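Local coordinates for protein histidine kinase (Caulobacter vibrioides, PDB 6TNE) that probably catalyses histidine autophosphorylation and phosphotransfer as a hybrid sensor kinase, its receiver domain, the part in this crystal, belonging to the CheY-like family of phosphoryl acceptors, at residues 28-32 / 33-37; 51-54 / 55-58; 63-66 / 67-71. All coordinates share one frame; numbering follows the deposited sequence.

Contact 1: 28-32 / 33-37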
# COMPACT_ATOMS: atom_id res chain seq x y z
N LEU A 28 6.42 4.01 3.77
CA LEU A 28 5.69 4.92 4.63
C LEU A 28 4.49 4.14 5.14
O LEU A 28 3.62 3.72 4.36
CB LEU A 28 5.19 6.10 3.80
CG LEU A 28 6.28 6.94 3.11
CD1 LEU A 28 5.70 8.13 2.38
CD2 LEU A 28 7.30 7.42 4.11
N GLU A 29 4.41 3.96 6.43
CA GLU A 29 3.36 3.13 7.02
C GLU A 29 2.18 3.97 7.48
O GLU A 29 2.38 5.07 8.04
CB GLU A 29 3.92 2.39 8.22
CG GLU A 29 4.91 1.29 7.84
CD GLU A 29 5.49 0.63 9.09
OE1 GLU A 29 4.74 -0.05 9.82
OE2 GLU A 29 6.70 0.79 9.33
N ALA A 30 0.99 3.43 7.33
CA ALA A 30 -0.21 4.06 7.86
C ALA A 30 -1.08 2.95 8.44
O ALA A 30 -1.12 1.84 7.90
CB ALA A 30 -0.96 4.81 6.75
N ALA A 31 -1.82 3.25 9.52
CA ALA A 31 -2.68 2.27 10.14
C ALA A 31 -4.14 2.44 9.73
O ALA A 31 -4.96 1.59 10.09
CB ALA A 31 -2.60 2.35 11.66
N ASP A 32 -4.47 3.49 9.00
CA ASP A 32 -5.85 3.69 8.58
C ASP A 32 -5.87 4.64 7.40
O ASP A 32 -4.86 5.26 7.04
CB ASP A 32 -6.79 4.16 9.69
CG ASP A 32 -6.35 5.40 10.31
OD1 ASP A 32 -5.97 6.37 9.68
OD2 ASP A 32 -6.37 5.43 11.53
N GLY A 33 -7.04 4.75 6.78
CA GLY A 33 -7.15 5.55 5.58
C GLY A 33 -7.02 7.02 5.81
O GLY A 33 -6.50 7.74 4.96
N GLU A 34 -7.49 7.50 6.95
CA GLU A 34 -7.39 8.91 7.23
C GLU A 34 -5.90 9.35 7.35
O GLU A 34 -5.48 10.37 6.79
CB GLU A 34 -8.34 9.17 8.41
CG GLU A 34 -9.93 8.79 8.03
CD GLU A 34 -10.51 7.27 8.17
OE1 GLU A 34 -11.74 7.04 8.01
OE2 GLU A 34 -9.83 6.27 8.43
N GLU A 35 -5.07 8.54 8.03
CA GLU A 35 -3.62 8.80 8.07
C GLU A 35 -3.01 8.69 6.68
O GLU A 35 -2.20 9.52 6.27
CB GLU A 35 -3.00 7.75 8.98
CG GLU A 35 -1.52 7.87 9.07
CD GLU A 35 -0.84 6.86 10.01
OE1 GLU A 35 0.36 7.03 10.24
OE2 GLU A 35 -1.46 5.89 10.51
N ALA A 36 -3.39 7.64 5.93
CA ALA A 36 -2.86 7.44 4.60
C ALA A 36 -3.15 8.62 3.69
O ALA A 36 -2.33 8.98 2.85
CB ALA A 36 -3.38 6.15 4.02
N LEU A 37 -4.35 9.19 3.79
CA LEU A 37 -4.72 10.31 2.93
C LEU A 37 -3.82 11.51 3.19
O LEU A 37 -3.42 12.21 2.26
CB LEU A 37 -6.19 10.63 3.13
CG LEU A 37 -6.79 11.62 2.17
CD1 LEU A 37 -6.64 11.20 0.71
CD2 LEU A 37 -8.27 11.76 2.54
O HOH W 1 -3.57 6.33 12.24

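Contact 2: 51-54 / 55-58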
# COMPACT_ATOMS: atom_id res chain seq x y z
N ILE A 51 0.03 0.12 -1.24
CA ILE A 51 -0.41 -1.20 -0.82
C ILE A 51 -1.39 -0.96 0.31
O ILE A 51 -1.04 -0.26 1.27
CB ILE A 51 0.73 -2.08 -0.32
CG1 ILE A 51 1.79 -2.27 -1.42
CG2 ILE A 51 0.16 -3.44 0.12
CD1 ILE A 51 3.02 -3.05 -0.94
N SER A 52 -2.63 -1.46 0.21
CA SER A 52 -3.60 -1.19 1.25
C SER A 52 -4.42 -2.42 1.55
O SER A 52 -4.88 -3.12 0.64
CB SER A 52 -4.56 -0.08 0.82
OG SER A 52 -5.46 0.27 1.87
N ASP A 53 -4.67 -2.65 2.84
CA ASP A 53 -5.72 -3.57 3.26
C ASP A 53 -7.06 -3.06 2.77
O ASP A 53 -7.25 -1.86 2.54
CB ASP A 53 -5.69 -3.68 4.80
CG ASP A 53 -6.38 -4.94 5.37
OD1 ASP A 53 -6.74 -5.83 4.58
OD2 ASP A 53 -6.62 -4.97 6.60
N VAL A 54 -7.98 -3.98 2.54
CA VAL A 54 -9.32 -3.63 2.07
C VAL A 54 -10.20 -3.18 3.22
O VAL A 54 -10.77 -2.07 3.18
CB VAL A 54 -9.93 -4.78 1.23
CG1 VAL A 54 -11.39 -4.45 0.85
CG2 VAL A 54 -9.07 -5.01 0.01
N ILE A 55 -10.35 -4.02 4.23
CA ILE A 55 -11.26 -3.74 5.34
C ILE A 55 -10.42 -3.29 6.53
O ILE A 55 -9.49 -4.00 6.95
CB ILE A 55 -12.05 -5.00 5.73
CG1 ILE A 55 -12.87 -5.50 4.53
CG2 ILE A 55 -12.90 -4.71 6.95
CD1 ILE A 55 -13.68 -4.41 3.80
N MET A 56 -10.65 -2.07 7.02
CA MET A 56 -9.88 -1.47 8.11
C MET A 56 -10.83 -0.62 8.92
O MET A 56 -11.79 -0.08 8.35
CB MET A 56 -8.80 -0.53 7.56
CG MET A 56 -7.75 -1.22 6.72
SD MET A 56 -6.52 -0.06 6.14
CE MET A 56 -7.38 0.82 4.84
N PRO A 57 -10.61 -0.47 10.22
CA PRO A 57 -11.40 0.54 10.97
C PRO A 57 -11.29 1.88 10.24
O PRO A 57 -10.18 2.29 9.82
CB PRO A 57 -10.72 0.56 12.34
CG PRO A 57 -10.07 -0.82 12.50
CD PRO A 57 -9.63 -1.19 11.07
N GLY A 58 -12.43 2.56 10.06
CA GLY A 58 -12.46 3.75 9.22
C GLY A 58 -12.80 3.40 7.78
O GLY A 58 -13.41 2.37 7.49
O HOH W 2 -9.14 -6.77 4.32

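Contact 3: 63-66 / 67-71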
# COMPACT_ATOMS: atom_id res chain seq x y z
N THR A 63 -12.17 3.00 -0.91
CA THR A 63 -12.55 4.39 -0.65
C THR A 63 -11.34 5.28 -0.49
O THR A 63 -11.32 6.42 -1.01
CB THR A 63 -13.50 4.44 0.55
OG1 THR A 63 -14.68 3.69 0.27
CG2 THR A 63 -13.86 5.88 0.92
N LEU A 64 -10.33 4.80 0.24
CA LEU A 64 -9.07 5.52 0.30
C LEU A 64 -8.53 5.79 -1.09
O LEU A 64 -8.11 6.91 -1.39
CB LEU A 64 -8.06 4.73 1.14
CG LEU A 64 -6.60 5.21 1.00
CD1 LEU A 64 -6.44 6.66 1.53
CD2 LEU A 64 -5.70 4.24 1.76
N LEU A 65 -8.56 4.78 -1.98
CA LEU A 65 -8.06 5.00 -3.33
C LEU A 65 -8.85 6.09 -4.02
O LEU A 65 -8.29 6.95 -4.70
CB LEU A 65 -8.13 3.69 -4.12
CG LEU A 65 -7.67 3.82 -5.57
CD1 LEU A 65 -6.22 4.38 -5.57
CD2 LEU A 65 -7.77 2.51 -6.30
N LYS A 66 -10.17 6.08 -3.88
CA LYS A 66 -10.96 7.13 -4.52
C LYS A 66 -10.55 8.51 -4.03
O LYS A 66 -10.47 9.46 -4.82
CB LYS A 66 -12.41 6.86 -4.24
CG LYS A 66 -13.00 5.87 -5.23
CD LYS A 66 -13.06 6.50 -6.62
CE LYS A 66 -13.82 5.65 -7.66
NZ LYS A 66 -13.30 5.86 -9.04
N LYS A 67 -10.28 8.64 -2.75
CA LYS A 67 -9.90 9.93 -2.20
C LYS A 67 -8.46 10.32 -2.50
O LYS A 67 -8.15 11.52 -2.59
CB LYS A 67 -10.13 9.93 -0.70
CG LYS A 67 -11.57 9.81 -0.32
CD LYS A 67 -11.73 9.78 1.18
CE LYS A 67 -13.17 9.63 1.62
NZ LYS A 67 -13.98 10.79 1.20
N ALA A 68 -7.59 9.33 -2.67
CA ALA A 68 -6.16 9.57 -2.74
C ALA A 68 -5.60 9.44 -4.14
O ALA A 68 -4.46 9.80 -4.35
CB ALA A 68 -5.40 8.59 -1.83
N ARG A 69 -6.39 8.97 -5.10
CA ARG A 69 -5.87 8.68 -6.43
C ARG A 69 -5.21 9.89 -7.06
O ARG A 69 -4.15 9.75 -7.69
CB ARG A 69 -7.01 8.16 -7.32
CG ARG A 69 -6.63 7.50 -8.63
CD ARG A 69 -5.28 6.85 -8.52
NE ARG A 69 -5.21 5.51 -9.09
CZ ARG A 69 -4.05 4.92 -9.32
NH1 ARG A 69 -3.99 3.69 -9.83
NH2 ARG A 69 -2.94 5.59 -9.00
N GLY A 70 -5.80 11.07 -6.90
CA GLY A 70 -5.20 12.29 -7.46
C GLY A 70 -3.79 12.56 -6.91
O GLY A 70 -2.87 12.89 -7.65
N TYR A 71 -3.59 12.36 -5.58
CA TYR A 71 -2.26 12.58 -5.01
C TYR A 71 -1.30 11.50 -5.48
O TYR A 71 -0.09 11.75 -5.57
CB TYR A 71 -2.33 12.55 -3.47
CG TYR A 71 -3.29 13.54 -2.91
CD1 TYR A 71 -3.27 14.89 -3.29
CD2 TYR A 71 -4.20 13.13 -1.95
CE1 TYR A 71 -4.15 15.81 -2.70
CE2 TYR A 71 -5.09 14.03 -1.37
CZ TYR A 71 -5.08 15.36 -1.81
OH TYR A 71 -5.95 16.24 -1.23

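Contact 1: 28-32 / 33-37
Glu-29 and Ala-30 bring the end of strand 26-30 up to Glu-35 in a beta-alpha junction of the CheY-like receiver fold, where the chain leaves the sheet edge and turns back into helix 33-42. Glu-29 comes near only through its carbonyl O, 3.6 Å from Glu-35 OE1, two acceptors with no bond between them, while its own carboxylate turns the other way, to salt bridges with Arg-13 and Arg-21 of helix 10-21. Ala-30 points at the helix, and its methyl CB packs 3.9 Å from Ala-36 CB, a small buried contact between the strand end and the first helical turn. The N-H of Ala-31 is taken by the Glu-35 carboxylate in a nearly straight bond, N to OE2 2.8 Å, although it arrives from above the carboxylate plane. Glu-35 reaches this far back because CG stands anti to its backbone N (chi1 178°) and the rest of the chain is extended. Asp-32 is the N-cap. Its CG sits between its own N and carbonyl carbon (chi1 57°), which turns OD1 over the helix start to accept from Glu-35 N at 2.9 Å, met almost along the C-O direction. The next backbone bond, Ala-36 N to Asp-32 O, opens the regular helical pattern. Glu-34 crosses Asp-32 at about a right angle, its like-charged OE2 4.1 Å from Asp-32 OD1, and its OE1 accepts from Ile-59 N. A water links the Asp-32 and Glu-35 carboxylates, donating to Asp-32 OD2 and, at 2.8 Å, to Glu-35 OE2.

Contact 2: 51-54 / 55-58
Met-56 folds back along Asp-53 at the C-terminal end of strand 49-53, at the spot where receiver domains place their phosphoacceptor aspartate; Asp-53 is probably that residue here. This is the tight half of the contact. The two side chains slide past each other in opposite directions, with Met-56 CG 3.7 Å from Asp-53 CB. A bend at the thioether (chi3 -75°) then carries the methyl CE back to the strand end, where it lies 3.5 Å from Asp-53 O and also meets Ser-52 OG. That hydroxyl, anti to its own backbone N, donates to the same Asp-53 O at 2.9 Å, tilted modestly from the carbonyl plane. Val-6 of the neighbouring strand 2-6 touches both Ser-52 and Met-56 and closes this buried side.

The outer half is looser and more open to solvent. Val-54 and Ile-55 cross at a slant, Val-54 CG1 and Ile-55 CD1 3.7 Å apart, and Ile-55 is exposed. Here a water bridges the turn, donating to Asp-53 OD1 at 2.6 Å and accepting from Ile-55 N, while Val-54 N adds only a weak bond to OD1. Lys-103 makes a salt bridge with this same oxygen.

The other carboxylate oxygen, OD2, faces Ile-55 O at 3.0 Å, two acceptors with no hydrogen bond between them, and Glu-7 and Asp-8 stand close by. Such a gathering of oxygens, including the carbonyl two residues beyond the aspartate, is consistent with the magnesium site that receiver domains use in phosphotransfer.

Contact 3: 63-66 / 67-71
Leu-65 O is gripped twice within helix 61-72, by Arg-69 N at 2.8 Å and Ala-68 N at 3.2 Å, both bonds weak and bent. The N-H of Ala-68 is in turn shared, because it also donates to Leu-64 O at 2.8 Å, placed nearly in line with that carbonyl though bent at the hydrogen (132°). One residue earlier the bond is regular: Lys-67 N donates to Thr-63 O at an N-H...O angle of 154°. The helix is therefore well formed up to Lys-67 and begins to kink beyond it, for the N atoms of Gly-70 and Tyr-71 make no bond to the preceding turn.

Three pairs of side chains run down the helix four residues apart. On the solvent side Lys-67 lies beside Thr-63, both pointing the same way. Its CG, placed beside its own backbone N (chi1 -65°), brushes Thr-63 O, and CE reaches 3.9 Å from the methyl CG2, while Thr-63 OG1 is held by Asp-60. On the buried face Leu-64 CD1 meets Ala-68 CB at 4.0 Å, and helix 33-42 packs against both, through Ala-36 and Leu-37. Toward strand 77-81, Leu-65 and Arg-69 lie side by side: Leu-65 CD1 sits over one face of the guanidinium, 3.8 Å from NE. Arg-69 has two conformers, so this last contact is doubtful beyond the one described.

In that conformer the methyl covers one face of the group while NH2 donates to Ala-75 O. This is consistent with the arginine tying the kinked helix to the connection before strand 77-81.

How the contacts relate
The three contacts follow one another along the chain, each closing only a local turn, and none nests in or crosses another. Contact 1 turns strand 26-30 into helix 33-42, contact 2 shapes the loop leaving strand 49-53, and contact 3 lies inside helix 61-72, which leads on to strand 77-81. Helices 33-42 and 61-72 meet where Leu-37 CD1 packs 3.8 Å from Tyr-71 CE2 and Gly-33 O lies 3.6 Å from Leu-64 CD1. Leu-64 also reaches Ser-52 of contact 2. At the strand ends, Glu-34 OE1 lies 3.6 Å from Gly-58 CA, so the helix start of contact 1 borders the loop after Asp-53.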